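Local atomic coordinates of endoglucanase (PDB entry 3X17), a protein that hydrolyses internal beta-1,4-glucosidic bonds of cellulose as a family 9 endoglucanase that carries an N-terminal Ig-like domain. Residues Val34-Pro39 with Asp81-Ala86; Leu53-Ala58 with Tyr97-Val102. All blocks are in the same frame, centred on the assembly; numbering follows the deposited sequence.

Overall arrangement
Both contacts are antiparallel strand pairings within the N-terminal Ig-like domain, and together they illustrate how such a domain is built from chain segments distant in sequence. The segments alternate along the chain: 34-39, 53-58, 81-86 and 97-102, so neither pairing is a simple hairpin. Their centres lie about 16 Å apart, and they meet where Ala86 CB packs on Leu53 CD2 at 3.7 Å and Leu35 CD1 approaches Val101 CG2 at 4.1 Å. The centres of contact 1 and contact 2 stand about 28 and 32 Å from the centre of the chain. Contact 1 also touches the family 9 region, which has the (alpha/alpha)6 barrel fold, through Asp81 and Ala36.

Contact 1. Residues Val34-Pro39 with Asp81-Ala86; sequences VLALAP and DTLYRA
Leu35 and Tyr84 form an antiparallel hydrogen-bonded pair, Leu35 N giving to Tyr84 O at 2.8 Å and Tyr84 N to Leu35 O at 2.9 Å. Their short strands run at 162°, and Leu37 N adds a nearly straight bond to Thr82 O. On the face of Leu35 and Tyr84 the two side chains lie side by side, with Leu35 CD2 3.8 Å from Tyr84 CD1. Leu37 CD1 reaches the ring at its edge, in plane, 3.9 Å from Tyr84 CE1, and also meets Thr82 CG2. Such side-by-side strand pairing builds a sheet of the Ig-like beta sandwich, and here Trp49 meets the Tyr84 ring edge-to-face. The other face carries Leu83 CD2, 3.6 Å from Ala36 CB, and Val34. With CG1 anti to the backbone N (chi1 170°), Val34 puts that methyl 4.0 Å from Leu83 CD2, while CG2 lies 3.8 Å from Arg85 NH1. An alanine in place of Val34 would probably leave a gap beside Leu83 and the Arg85 guanidinium without its apolar neighbour. Arg85 NH1 is also hydrogen-bonded to Gln32 OE1. Asp81 is salt-bridged to Arg527 through OD1 and hydrogen-bonded through OD2 to the Tyr422 hydroxyl.

Contact 2. Residues Leu53-Ala58 with Tyr97-Val102; sequences LQIVRA and YVAQVV
Within the Ig-like beta sandwich, Leu53-Ala58 and Tyr97-Val102 form neighbouring antiparallel strands, their short axes at 153° and 4.6 Å apart at closest approach. Two hydrogen-bonded pairs fix the register. Gln54 N gives to Gln100 O in a nearly straight bond of 2.8 Å, the donor tilted 21° from the carbonyl plane, and Gln100 N returns one to Gln54 O. Val56 and Val98 likewise exchange two backbone bonds, that from Val56 N to Val98 O being the more bent at 141°. Successive side chains turn to alternate faces. Leu53, Ile55, Ala99 and Val101 share the buried one, where strand 17-19 adds Ile18 against Leu53 and Val101. Leu53 CG stands anti to the backbone N, and CD1 beyond it comes 3.9 Å from both Ala99 CB and Val101 CG2. Ile55 CD1 covers the same Ala99 methyl at 3.8 Å. The branch methyl of Ile55, CG2, instead meets Tyr97, whose side chain crosses that of Ile55 at about a right angle. The ring is also bordered by strand 110-112, and its hydroxyl is hydrogen-bonded to Ala93 O. The partly exposed face carries Gln54, Val56, Val98 and Gln100. There Gln54 extends beyond CG, its NE2 hydrogen-bonded to Glu66 OE1, and its side chain runs obliquely across that of Val102, with Gln54 CD 3.8 Å from Val102 CG2. At the far end, Val56 O lies near the plane of the Tyr97 ring at its edge, 3.8 Å from Tyr97 CD1.

Contact 1. Residues Val34-Pro39 with Asp81-Ala86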
ATOM      1  N   VAL A  34       7.209 -23.336  -0.715  1.00 40.97           N
ATOM      2  CA  VAL A  34       7.346 -23.494  -2.147  1.00 39.52           C
ATOM      3  C   VAL A  34       8.784 -23.866  -2.379  1.00 41.22           C
ATOM      4  O   VAL A  34       9.691 -23.195  -1.878  1.00 39.69           O
ATOM      5  CB  VAL A  34       6.970 -22.212  -2.913  1.00 38.80           C
ATOM      6  CG1 VAL A  34       7.350 -22.310  -4.383  1.00 40.11           C
ATOM      7  CG2 VAL A  34       5.484 -21.917  -2.765  1.00 41.10           C
ATOM      8  N   LEU A  35       8.971 -25.014  -3.028  1.00 41.32           N
ATOM      9  CA  LEU A  35      10.280 -25.480  -3.445  1.00 40.84           C
ATOM     10  C   LEU A  35      10.511 -25.034  -4.885  1.00 40.87           C
ATOM     11  O   LEU A  35       9.808 -25.458  -5.790  1.00 38.56           O
ATOM     12  CB  LEU A  35      10.337 -27.014  -3.370  1.00 41.15           C
ATOM     13  CG  LEU A  35      11.652 -27.621  -3.898  1.00 44.54           C
ATOM     14  CD1 LEU A  35      12.804 -27.290  -2.941  1.00 40.91           C
ATOM     15  CD2 LEU A  35      11.530 -29.143  -4.081  1.00 44.66           C
ATOM     16  N   ALA A  36      11.453 -24.128  -5.089  1.00 41.85           N
ATOM     17  CA  ALA A  36      11.722 -23.659  -6.441  1.00 45.01           C
ATOM     18  C   ALA A  36      13.045 -24.231  -6.891  1.00 45.58           C
ATOM     19  O   ALA A  36      14.054 -24.036  -6.229  1.00 44.69           O
ATOM     20  CB  ALA A  36      11.742 -22.130  -6.501  1.00 43.52           C
ATOM     21  N   LEU A  37      13.035 -24.909  -8.034  1.00 49.39           N
ATOM     22  CA  LEU A  37      14.266 -25.438  -8.627  1.00 53.46           C
ATOM     23  C   LEU A  37      15.065 -24.367  -9.359  1.00 56.03           C
ATOM     24  O   LEU A  37      14.509 -23.552 -10.105  1.00 56.93           O
ATOM     25  CB  LEU A  37      13.955 -26.586  -9.589  1.00 52.75           C
ATOM     26  CG  LEU A  37      13.374 -27.846  -8.965  1.00 55.36           C
ATOM     27  CD1 LEU A  37      13.112 -28.910 -10.039  1.00 59.08           C
ATOM     28  CD2 LEU A  37      14.315 -28.363  -7.885  1.00 57.38           C
ATOM     29  N   ALA A  38      16.368 -24.463  -9.241  1.00 60.31           N
ATOM     30  CA  ALA A  38      17.293 -23.798 -10.131  1.00 63.54           C
ATOM     31  C   ALA A  38      16.826 -23.651 -11.579  1.00 65.85           C
ATOM     32  O   ALA A  38      16.562 -24.637 -12.251  1.00 65.86           O
ATOM     33  CB  ALA A  38      18.555 -24.581 -10.156  1.00 62.14           C
ATOM     34  N   PRO A  39      16.747 -22.422 -12.069  1.00 68.64           N
ATOM     35  CA  PRO A  39      16.388 -22.191 -13.477  1.00 70.72           C
ATOM     36  C   PRO A  39      17.057 -23.124 -14.493  1.00 72.18           C
ATOM     37  O   PRO A  39      16.370 -23.800 -15.266  1.00 72.54           O
ATOM     38  CB  PRO A  39      16.800 -20.733 -13.718  1.00 71.15           C
ATOM     39  CG  PRO A  39      16.684 -20.081 -12.336  1.00 70.05           C
ATOM     40  CD  PRO A  39      16.700 -21.181 -11.285  1.00 68.65           C
ATOM     41  N   ASP A  81       9.908 -20.653 -13.239  1.00 44.24           N
ATOM     42  CA  ASP A  81      10.470 -21.671 -12.344  1.00 44.29           C
ATOM     43  C   ASP A  81       9.726 -23.006 -12.386  1.00 43.97           C
ATOM     44  O   ASP A  81       8.547 -23.079 -12.752  1.00 43.65           O
ATOM     45  CB  ASP A  81      10.561 -21.192 -10.890  1.00 44.05           C
ATOM     46  CG  ASP A  81      11.468 -19.986 -10.721  1.00 48.24           C
ATOM     47  OD1 ASP A  81      12.152 -19.606 -11.701  1.00 45.12           O
ATOM     48  OD2 ASP A  81      11.490 -19.430  -9.593  1.00 44.18           O
ATOM     49  N   THR A  82      10.424 -24.051 -11.963  1.00 42.26           N
ATOM     50  CA  THR A  82       9.791 -25.297 -11.612  1.00 41.67           C
ATOM     51  C   THR A  82       9.529 -25.316 -10.118  1.00 40.77           C
ATOM     52  O   THR A  82      10.475 -25.216  -9.318  1.00 41.88           O
ATOM     53  CB  THR A  82      10.700 -26.487 -12.003  1.00 43.47           C
ATOM     54  OG1 THR A  82      10.833 -26.507 -13.426  1.00 45.34           O
ATOM     55  CG2 THR A  82      10.076 -27.813 -11.552  1.00 43.21           C
ATOM     56  N   LEU A  83       8.249 -25.404  -9.752  1.00 38.42           N
ATOM     57  CA  LEU A  83       7.838 -25.405  -8.346  1.00 39.17           C
ATOM     58  C   LEU A  83       7.263 -26.748  -7.889  1.00 38.39           C
ATOM     59  O   LEU A  83       6.470 -27.379  -8.593  1.00 37.43           O
ATOM     60  CB  LEU A  83       6.825 -24.279  -8.061  1.00 38.44           C
ATOM     61  CG  LEU A  83       7.184 -22.922  -8.695  1.00 43.61           C
ATOM     62  CD1 LEU A  83       6.123 -21.860  -8.374  1.00 44.23           C
ATOM     63  CD2 LEU A  83       8.566 -22.479  -8.174  1.00 41.68           C
ATOM     64  N   TYR A  84       7.591 -27.110  -6.656  1.00 36.80           N
ATOM     65  CA  TYR A  84       6.772 -28.018  -5.875  1.00 37.84           C
ATOM     66  C   TYR A  84       6.224 -27.250  -4.688  1.00 36.94           C
ATOM     67  O   TYR A  84       6.794 -26.243  -4.296  1.00 38.21           O
ATOM     68  CB  TYR A  84       7.611 -29.204  -5.396  1.00 37.44           C
ATOM     69  CG  TYR A  84       8.239 -29.993  -6.534  1.00 43.26           C
ATOM     70  CD1 TYR A  84       9.349 -29.506  -7.220  1.00 43.74           C
ATOM     71  CD2 TYR A  84       7.722 -31.228  -6.923  1.00 43.44           C
ATOM     72  CE1 TYR A  84       9.933 -30.236  -8.260  1.00 44.99           C
ATOM     73  CE2 TYR A  84       8.322 -31.977  -7.946  1.00 42.30           C
ATOM     74  CZ  TYR A  84       9.406 -31.462  -8.624  1.00 43.36           C
ATOM     75  OH  TYR A  84       9.957 -32.159  -9.686  1.00 54.23           O
ATOM     76  N   ARG A  85       5.142 -27.740  -4.086  1.00 39.36           N
ATOM     77  CA  ARG A  85       4.541 -27.056  -2.951  1.00 40.63           C
ATOM     78  C   ARG A  85       3.937 -27.973  -1.913  1.00 41.76           C
ATOM     79  O   ARG A  85       3.488 -29.087  -2.224  1.00 43.11           O
ATOM     80  CB  ARG A  85       3.515 -26.014  -3.421  1.00 42.44           C
ATOM     81  CG  ARG A  85       2.214 -26.576  -3.947  1.00 47.13           C
ATOM     82  CD  ARG A  85       1.187 -25.460  -4.131  1.00 52.74           C
ATOM     83  NE  ARG A  85       1.744 -24.361  -4.921  1.00 56.75           N
ATOM     84  CZ  ARG A  85       2.027 -23.142  -4.451  1.00 59.41           C
ATOM     85  NH1 ARG A  85       1.765 -22.802  -3.173  1.00 51.63           N
ATOM     86  NH2 ARG A  85       2.580 -22.258  -5.273  1.00 53.59           N
ATOM     87  N   ALA A  86       3.980 -27.521  -0.664  1.00 42.01           N
ATOM     88  CA  ALA A  86       3.268 -28.166   0.431  1.00 41.81           C
ATOM     89  C   ALA A  86       2.329 -27.173   1.116  1.00 43.39           C
ATOM     90  O   ALA A  86       2.493 -25.947   1.027  1.00 43.46           O
ATOM     91  CB  ALA A  86       4.239 -28.720   1.448  1.00 41.06           C
TER

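Contact 2. Residues Leu53-Ala58 with Tyr97-Val102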
ATOM      1  N   LEU A  53       9.040 -32.653   2.514  1.00 41.70           N
ATOM      2  CA  LEU A  53       9.272 -31.516   3.412  1.00 40.96           C
ATOM      3  C   LEU A  53       9.042 -31.879   4.865  1.00 40.71           C
ATOM      4  O   LEU A  53       8.033 -32.505   5.213  1.00 40.80           O
ATOM      5  CB  LEU A  53       8.378 -30.340   3.028  1.00 39.94           C
ATOM      6  CG  LEU A  53       8.459 -29.064   3.886  1.00 39.71           C
ATOM      7  CD1 LEU A  53       9.723 -28.261   3.563  1.00 42.99           C
ATOM      8  CD2 LEU A  53       7.238 -28.208   3.605  1.00 40.84           C
ATOM      9  N   GLN A  54       9.941 -31.423   5.724  1.00 39.08           N
ATOM     10  CA  GLN A  54       9.674 -31.412   7.137  1.00 40.47           C
ATOM     11  C   GLN A  54       9.585 -29.974   7.637  1.00 41.88           C
ATOM     12  O   GLN A  54      10.230 -29.078   7.090  1.00 40.71           O
ATOM     13  CB  GLN A  54      10.769 -32.168   7.894  1.00 40.25           C
ATOM     14  CG  GLN A  54      11.071 -33.535   7.331  1.00 41.41           C
ATOM     15  CD  GLN A  54      12.300 -34.141   7.973  1.00 45.15           C
ATOM     16  OE1 GLN A  54      13.334 -33.485   8.088  1.00 46.08           O
ATOM     17  NE2 GLN A  54      12.181 -35.382   8.433  1.00 42.69           N
ATOM     18  N   ILE A  55       8.748 -29.757   8.646  1.00 41.54           N
ATOM     19  CA  ILE A  55       8.850 -28.574   9.481  1.00 42.72           C
ATOM     20  C   ILE A  55       9.443 -29.000  10.804  1.00 45.48           C
ATOM     21  O   ILE A  55       9.043 -30.010  11.373  1.00 47.61           O
ATOM     22  CB  ILE A  55       7.485 -27.943   9.782  1.00 43.27           C
ATOM     23  CG1 ILE A  55       6.682 -27.631   8.504  1.00 41.31           C
ATOM     24  CG2 ILE A  55       7.626 -26.799  10.812  1.00 40.37           C
ATOM     25  CD1 ILE A  55       7.441 -26.909   7.399  1.00 43.11           C
ATOM     26  N   VAL A  56      10.328 -28.173  11.336  1.00 47.89           N
ATOM     27  CA  VAL A  56      11.215 -28.582  12.410  1.00 49.87           C
ATOM     28  C   VAL A  56      11.271 -27.466  13.469  1.00 50.66           C
ATOM     29  O   VAL A  56      11.407 -26.299  13.130  1.00 49.40           O
ATOM     30  CB  VAL A  56      12.620 -28.820  11.835  1.00 48.38           C
ATOM     31  CG1 VAL A  56      13.604 -28.952  12.932  1.00 50.06           C
ATOM     32  CG2 VAL A  56      12.629 -30.062  10.951  1.00 49.63           C
ATOM     33  N   ARG A  57      11.127 -27.809  14.743  1.00 54.64           N
ATOM     34  CA  ARG A  57      11.324 -26.809  15.804  1.00 58.51           C
ATOM     35  C   ARG A  57      12.682 -26.123  15.650  1.00 59.25           C
ATOM     36  O   ARG A  57      13.693 -26.778  15.366  1.00 59.43           O
ATOM     37  CB  ARG A  57      11.189 -27.429  17.201  1.00 59.82           C
ATOM     38  CG  ARG A  57       9.751 -27.740  17.620  1.00 65.12           C
ATOM     39  CD  ARG A  57       9.410 -27.144  18.986  1.00 74.81           C
ATOM     40  NE  ARG A  57      10.223 -27.731  20.047  1.00 81.53           N
ATOM     41  CZ  ARG A  57       9.960 -28.895  20.634  1.00 86.96           C
ATOM     42  NH1 ARG A  57       8.881 -29.590  20.292  1.00 87.97           N
ATOM     43  NH2 ARG A  57      10.773 -29.364  21.574  1.00 87.92           N
ATOM     44  N   ALA A  58      12.691 -24.797  15.757  1.00 59.73           N
ATOM     45  CA  ALA A  58      13.935 -24.039  15.661  1.00 61.15           C
ATOM     46  C   ALA A  58      14.941 -24.489  16.714  1.00 62.66           C
ATOM     47  O   ALA A  58      16.113 -24.678  16.407  1.00 62.01           O
ATOM     48  CB  ALA A  58      13.669 -22.544  15.783  1.00 60.73           C
ATOM     49  N   TYR A  97      10.066 -22.094  13.983  1.00 41.59           N
ATOM     50  CA  TYR A  97      10.255 -23.268  13.145  1.00 41.50           C
ATOM     51  C   TYR A  97      11.183 -23.025  11.946  1.00 41.29           C
ATOM     52  O   TYR A  97      11.447 -21.880  11.559  1.00 41.17           O
ATOM     53  CB  TYR A  97       8.904 -23.793  12.638  1.00 40.62           C
ATOM     54  CG  TYR A  97       7.909 -24.144  13.731  1.00 41.69           C
ATOM     55  CD1 TYR A  97       7.842 -25.431  14.264  1.00 42.85           C
ATOM     56  CD2 TYR A  97       6.984 -23.212  14.169  1.00 43.43           C
ATOM     57  CE1 TYR A  97       6.908 -25.755  15.241  1.00 42.25           C
ATOM     58  CE2 TYR A  97       6.057 -23.520  15.136  1.00 45.97           C
ATOM     59  CZ  TYR A  97       6.004 -24.800  15.653  1.00 44.93           C
ATOM     60  OH  TYR A  97       5.056 -25.084  16.608  1.00 37.56           O
ATOM     61  N   VAL A  98      11.571 -24.118  11.301  1.00 38.33           N
ATOM     62  CA  VAL A  98      12.265 -24.084  10.033  1.00 39.09           C
ATOM     63  C   VAL A  98      11.652 -25.110   9.087  1.00 40.46           C
ATOM     64  O   VAL A  98      11.213 -26.180   9.513  1.00 41.01           O
ATOM     65  CB  VAL A  98      13.749 -24.379  10.237  1.00 39.24           C
ATOM     66  CG1 VAL A  98      14.395 -24.794   8.939  1.00 42.70           C
ATOM     67  CG2 VAL A  98      14.450 -23.148  10.842  1.00 39.14           C
ATOM     68  N   ALA A  99      11.577 -24.769   7.805  1.00 41.57           N
ATOM     69  CA  ALA A  99      11.169 -25.727   6.786  1.00 41.91           C
ATOM     70  C   ALA A  99      12.404 -26.325   6.118  1.00 42.50           C
ATOM     71  O   ALA A  99      13.348 -25.602   5.752  1.00 42.88           O
ATOM     72  CB  ALA A  99      10.260 -25.062   5.736  1.00 39.97           C
ATOM     73  N   GLN A 100      12.373 -27.645   5.931  1.00 44.48           N
ATOM     74  CA  GLN A 100      13.566 -28.427   5.614  1.00 45.98           C
ATOM     75  C   GLN A 100      13.175 -29.458   4.588  1.00 46.06           C
ATOM     76  O   GLN A 100      12.388 -30.348   4.887  1.00 48.85           O
ATOM     77  CB  GLN A 100      14.057 -29.137   6.880  1.00 46.19           C
ATOM     78  CG  GLN A 100      15.248 -30.068   6.670  1.00 51.16           C
ATOM     79  CD  GLN A 100      16.519 -29.307   6.358  1.00 58.72           C
ATOM     80  OE1 GLN A 100      17.100 -29.452   5.281  1.00 57.64           O
ATOM     81  NE2 GLN A 100      16.945 -28.465   7.295  1.00 62.67           N
ATOM     82  N   VAL A 101      13.683 -29.346   3.371  1.00 46.21           N
ATOM     83  CA  VAL A 101      13.446 -30.408   2.396  1.00 45.98           C
ATOM     84  C   VAL A 101      14.483 -31.518   2.588  1.00 47.50           C
ATOM     85  O   VAL A 101      15.669 -31.223   2.773  1.00 48.91           O
ATOM     86  CB  VAL A 101      13.463 -29.869   0.960  1.00 46.23           C
ATOM     87  CG1 VAL A 101      13.539 -31.018  -0.071  1.00 44.34           C
ATOM     88  CG2 VAL A 101      12.227 -29.023   0.719  1.00 45.70           C
ATOM     89  N   VAL A 102      14.020 -32.768   2.698  1.00 46.34           N
ATOM     90  CA  VAL A 102      14.912 -33.890   3.002  1.00 46.36           C
ATOM     91  C   VAL A 102      15.919 -34.035   1.866  1.00 45.32           C
ATOM     92  O   VAL A 102      15.541 -34.094   0.692  1.00 44.51           O
ATOM     93  CB  VAL A 102      14.128 -35.239   3.231  1.00 48.35           C
ATOM     94  CG1 VAL A 102      15.097 -36.428   3.425  1.00 48.62           C
ATOM     95  CG2 VAL A 102      13.189 -35.137   4.445  1.00 48.90           C
TER